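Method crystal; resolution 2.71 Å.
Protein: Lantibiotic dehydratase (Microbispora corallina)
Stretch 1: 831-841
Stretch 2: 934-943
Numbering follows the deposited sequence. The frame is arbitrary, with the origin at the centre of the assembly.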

# COMPACT_ATOMS: atom_id res chain seq x y z
N GLN A 831 18.48 11.51 17.39
CA GLN A 831 17.84 12.69 17.97
C GLN A 831 18.29 13.00 19.41
O GLN A 831 18.55 14.17 19.75
CB GLN A 831 16.31 12.58 17.87
CG GLN A 831 15.76 12.79 16.47
CD GLN A 831 14.25 12.53 16.33
OE1 GLN A 831 13.57 12.25 17.30
NE2 GLN A 831 13.75 12.61 15.12
N ASP A 832 18.35 11.98 20.25
CA ASP A 832 18.84 12.19 21.62
C ASP A 832 20.21 12.86 21.71
O ASP A 832 20.36 13.80 22.48
CB ASP A 832 18.82 10.88 22.38
CG ASP A 832 17.44 10.43 22.60
OD1 ASP A 832 16.58 11.21 22.21
OD2 ASP A 832 17.19 9.35 23.16
N ASP A 833 21.17 12.42 20.90
CA ASP A 833 22.48 13.09 20.84
C ASP A 833 22.38 14.53 20.34
O ASP A 833 23.01 15.42 20.90
CB ASP A 833 23.51 12.34 19.97
CG ASP A 833 24.21 11.23 20.73
OD1 ASP A 833 24.21 11.27 21.99
OD2 ASP A 833 24.73 10.29 20.07
N PHE A 834 21.57 14.74 19.31
CA PHE A 834 21.37 16.07 18.75
C PHE A 834 20.78 17.00 19.83
O PHE A 834 21.21 18.15 19.98
CB PHE A 834 20.49 16.01 17.50
CG PHE A 834 20.49 17.29 16.71
CD1 PHE A 834 21.45 17.52 15.75
CD2 PHE A 834 19.54 18.27 16.96
CE1 PHE A 834 21.47 18.67 15.05
CE2 PHE A 834 19.56 19.44 16.27
CZ PHE A 834 20.53 19.65 15.30
N LEU A 835 19.81 16.48 20.58
CA LEU A 835 19.20 17.17 21.71
C LEU A 835 20.17 17.48 22.85
O LEU A 835 20.10 18.55 23.46
CB LEU A 835 18.02 16.36 22.25
CG LEU A 835 16.78 16.31 21.36
CD1 LEU A 835 15.81 15.24 21.84
CD2 LEU A 835 16.10 17.69 21.29
N ARG A 836 21.07 16.55 23.15
CA ARG A 836 22.06 16.76 24.20
C ARG A 836 23.08 17.84 23.83
O ARG A 836 23.39 18.72 24.64
CB ARG A 836 22.75 15.43 24.57
CG ARG A 836 21.85 14.47 25.35
CD ARG A 836 22.58 13.25 25.89
NE ARG A 836 22.62 12.17 24.91
CZ ARG A 836 21.89 11.06 24.96
NH1 ARG A 836 21.05 10.86 25.97
NH2 ARG A 836 22.01 10.15 24.00
N ASP A 837 23.56 17.79 22.59
CA ASP A 837 24.70 18.57 22.15
C ASP A 837 24.40 19.78 21.27
O ASP A 837 25.06 20.80 21.40
CB ASP A 837 25.65 17.65 21.38
CG ASP A 837 26.14 16.48 22.20
OD1 ASP A 837 26.21 16.57 23.44
OD2 ASP A 837 26.48 15.46 21.59
N GLN A 838 23.45 19.67 20.35
CA GLN A 838 23.25 20.71 19.32
C GLN A 838 22.12 21.70 19.62
O GLN A 838 22.25 22.89 19.35
CB GLN A 838 23.04 20.09 17.93
CG GLN A 838 24.32 19.72 17.18
CD GLN A 838 25.02 18.49 17.75
OE1 GLN A 838 24.39 17.45 17.97
NE2 GLN A 838 26.32 18.61 17.98
N VAL A 839 20.98 21.20 20.12
CA VAL A 839 19.85 22.06 20.46
C VAL A 839 20.23 23.15 21.53
O VAL A 839 19.83 24.31 21.40
CB VAL A 839 18.57 21.23 20.80
CG1 VAL A 839 17.43 22.14 21.27
CG2 VAL A 839 18.12 20.46 19.56
N PRO A 840 21.04 22.77 22.55
CA PRO A 840 21.54 23.80 23.47
C PRO A 840 22.21 24.95 22.75
O PRO A 840 22.00 26.10 23.15
CB PRO A 840 22.56 23.04 24.30
CG PRO A 840 22.00 21.68 24.37
CD PRO A 840 21.41 21.42 23.02
N VAL A 841 22.97 24.66 21.70
CA VAL A 841 23.60 25.74 20.95
C VAL A 841 22.54 26.66 20.32
O VAL A 841 22.67 27.86 20.30
CB VAL A 841 24.57 25.22 19.90
CG1 VAL A 841 25.07 26.35 19.03
CG2 VAL A 841 25.72 24.53 20.58
N ALA A 934 13.73 18.08 29.58
CA ALA A 934 14.00 16.90 28.77
C ALA A 934 15.47 16.86 28.33
O ALA A 934 16.13 15.83 28.38
CB ALA A 934 13.05 16.82 27.57
N ILE A 935 15.98 17.99 27.85
CA ILE A 935 17.38 18.09 27.50
C ILE A 935 18.29 17.76 28.71
O ILE A 935 19.26 17.01 28.57
CB ILE A 935 17.71 19.47 26.94
CG1 ILE A 935 16.98 19.65 25.62
CG2 ILE A 935 19.20 19.65 26.78
CD1 ILE A 935 17.32 20.93 24.95
N SER A 936 17.95 18.31 29.87
CA SER A 936 18.68 18.03 31.12
C SER A 936 18.73 16.55 31.44
O SER A 936 19.81 16.00 31.74
CB SER A 936 18.00 18.72 32.29
OG SER A 936 18.55 19.99 32.53
N LEU A 937 17.56 15.90 31.36
CA LEU A 937 17.40 14.50 31.66
C LEU A 937 18.16 13.62 30.66
O LEU A 937 18.86 12.66 31.03
CB LEU A 937 15.92 14.15 31.69
CG LEU A 937 15.10 14.77 32.82
CD1 LEU A 937 13.65 14.35 32.75
CD2 LEU A 937 15.67 14.41 34.19
N LEU A 938 18.06 13.96 29.38
CA LEU A 938 18.77 13.20 28.36
C LEU A 938 20.27 13.29 28.58
O LEU A 938 20.98 12.32 28.34
CB LEU A 938 18.39 13.70 26.96
CG LEU A 938 17.00 13.29 26.49
CD1 LEU A 938 16.57 14.11 25.28
CD2 LEU A 938 16.95 11.79 26.19
N ARG A 939 20.74 14.45 29.02
CA ARG A 939 22.16 14.66 29.27
C ARG A 939 22.65 13.85 30.48
O ARG A 939 23.77 13.35 30.47
CB ARG A 939 22.48 16.14 29.44
CG ARG A 939 22.43 16.94 28.16
CD ARG A 939 22.59 18.43 28.43
NE ARG A 939 23.93 18.70 28.93
CZ ARG A 939 24.96 19.03 28.16
NH1 ARG A 939 24.77 19.17 26.85
NH2 ARG A 939 26.16 19.22 28.69
N LEU A 940 21.81 13.71 31.50
CA LEU A 940 22.16 12.82 32.62
C LEU A 940 22.26 11.41 32.07
O LEU A 940 23.20 10.67 32.36
CB LEU A 940 21.12 12.87 33.74
CG LEU A 940 20.97 14.18 34.51
CD1 LEU A 940 19.89 14.06 35.60
CD2 LEU A 940 22.30 14.64 35.10
N THR A 941 21.27 11.05 31.28
CA THR A 941 21.11 9.69 30.76
C THR A 941 22.29 9.18 29.87
O THR A 941 22.54 7.98 29.78
CB THR A 941 19.72 9.58 30.10
OG1 THR A 941 18.85 8.88 30.99
CG2 THR A 941 19.77 8.92 28.74
N ARG A 942 23.03 10.11 29.25
CA ARG A 942 24.21 9.73 28.48
C ARG A 942 25.29 9.14 29.39
O ARG A 942 26.02 8.24 28.99
CB ARG A 942 24.79 10.94 27.73
CG ARG A 942 26.19 10.71 27.12
CD ARG A 942 26.80 12.00 26.55
NE ARG A 942 26.27 12.29 25.23
CZ ARG A 942 26.45 13.43 24.58
NH1 ARG A 942 27.17 14.40 25.14
NH2 ARG A 942 25.89 13.61 23.38
N ARG A 943 25.37 9.64 30.63
CA ARG A 943 26.50 9.29 31.48
C ARG A 943 26.52 7.81 31.78
O ARG A 943 25.49 7.20 32.09
CB ARG A 943 26.50 10.05 32.81
CG ARG A 943 27.78 9.78 33.62
CD ARG A 943 27.79 10.46 34.99
NE ARG A 943 26.84 9.85 35.92
CZ ARG A 943 27.03 8.70 36.56
NH1 ARG A 943 28.16 8.01 36.38
NH2 ARG A 943 26.10 8.22 37.38

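The two helices cross at a steep angle, with their N-to-C directions 110° apart and their axes approaching to 8.8 Å; the backbones come closest at R836 and R939, whose CA atoms lie 5.5 Å apart. Along stretch 1, contact begins at D832, where CG packs 3.9 Å from L938 CD2. At D833 the contact becomes ionic: OD1 accepts a nearly linear hydrogen bond from R942 NH2 (3.2 Å, 177°), part of a salt bridge, and the same oxygen is bridged within its own helix by R836 NH2, also at 3.2 Å. A single carboxylate oxygen thus serves two guanidinium groups.

L835 points toward the partner helix and meets L938 through their CD1 atoms at 3.7 Å, while its carbonyl O lies 3.6 Å from I935 CG2. R836 is the centre of the contact. Its side chain fits as a knob among L938, R939, T941 and R942, and its NH1 donates a hydrogen bond to L938 O (2.8 Å, 162°), a carbonyl that also receives a weak helical bond from R942 N. In return, R836 O accepts a short but bent, weak hydrogen bond from R939 NH1 (2.6 Å, 129°). The NE atoms of R836 and R942 lie only 3.7 Å apart, but these like charges are accompanied by acidic partners: D833 bridges both arginines, and D837 binds R942 through both carboxylate oxygens. In that pairing R942 NH2 reaches D837 OD2 at 2.6 Å and R942 NH1 reaches D837 OD1 at 2.9 Å, with the acid near the guanidinium plane.

Beyond D837 the contact turns apolar. V839 CG1 packs 3.9 Å from I935 CD1, and P840 CG sits 4.2 Å from I935 CG2, so the isoleucine side chain touches both residues.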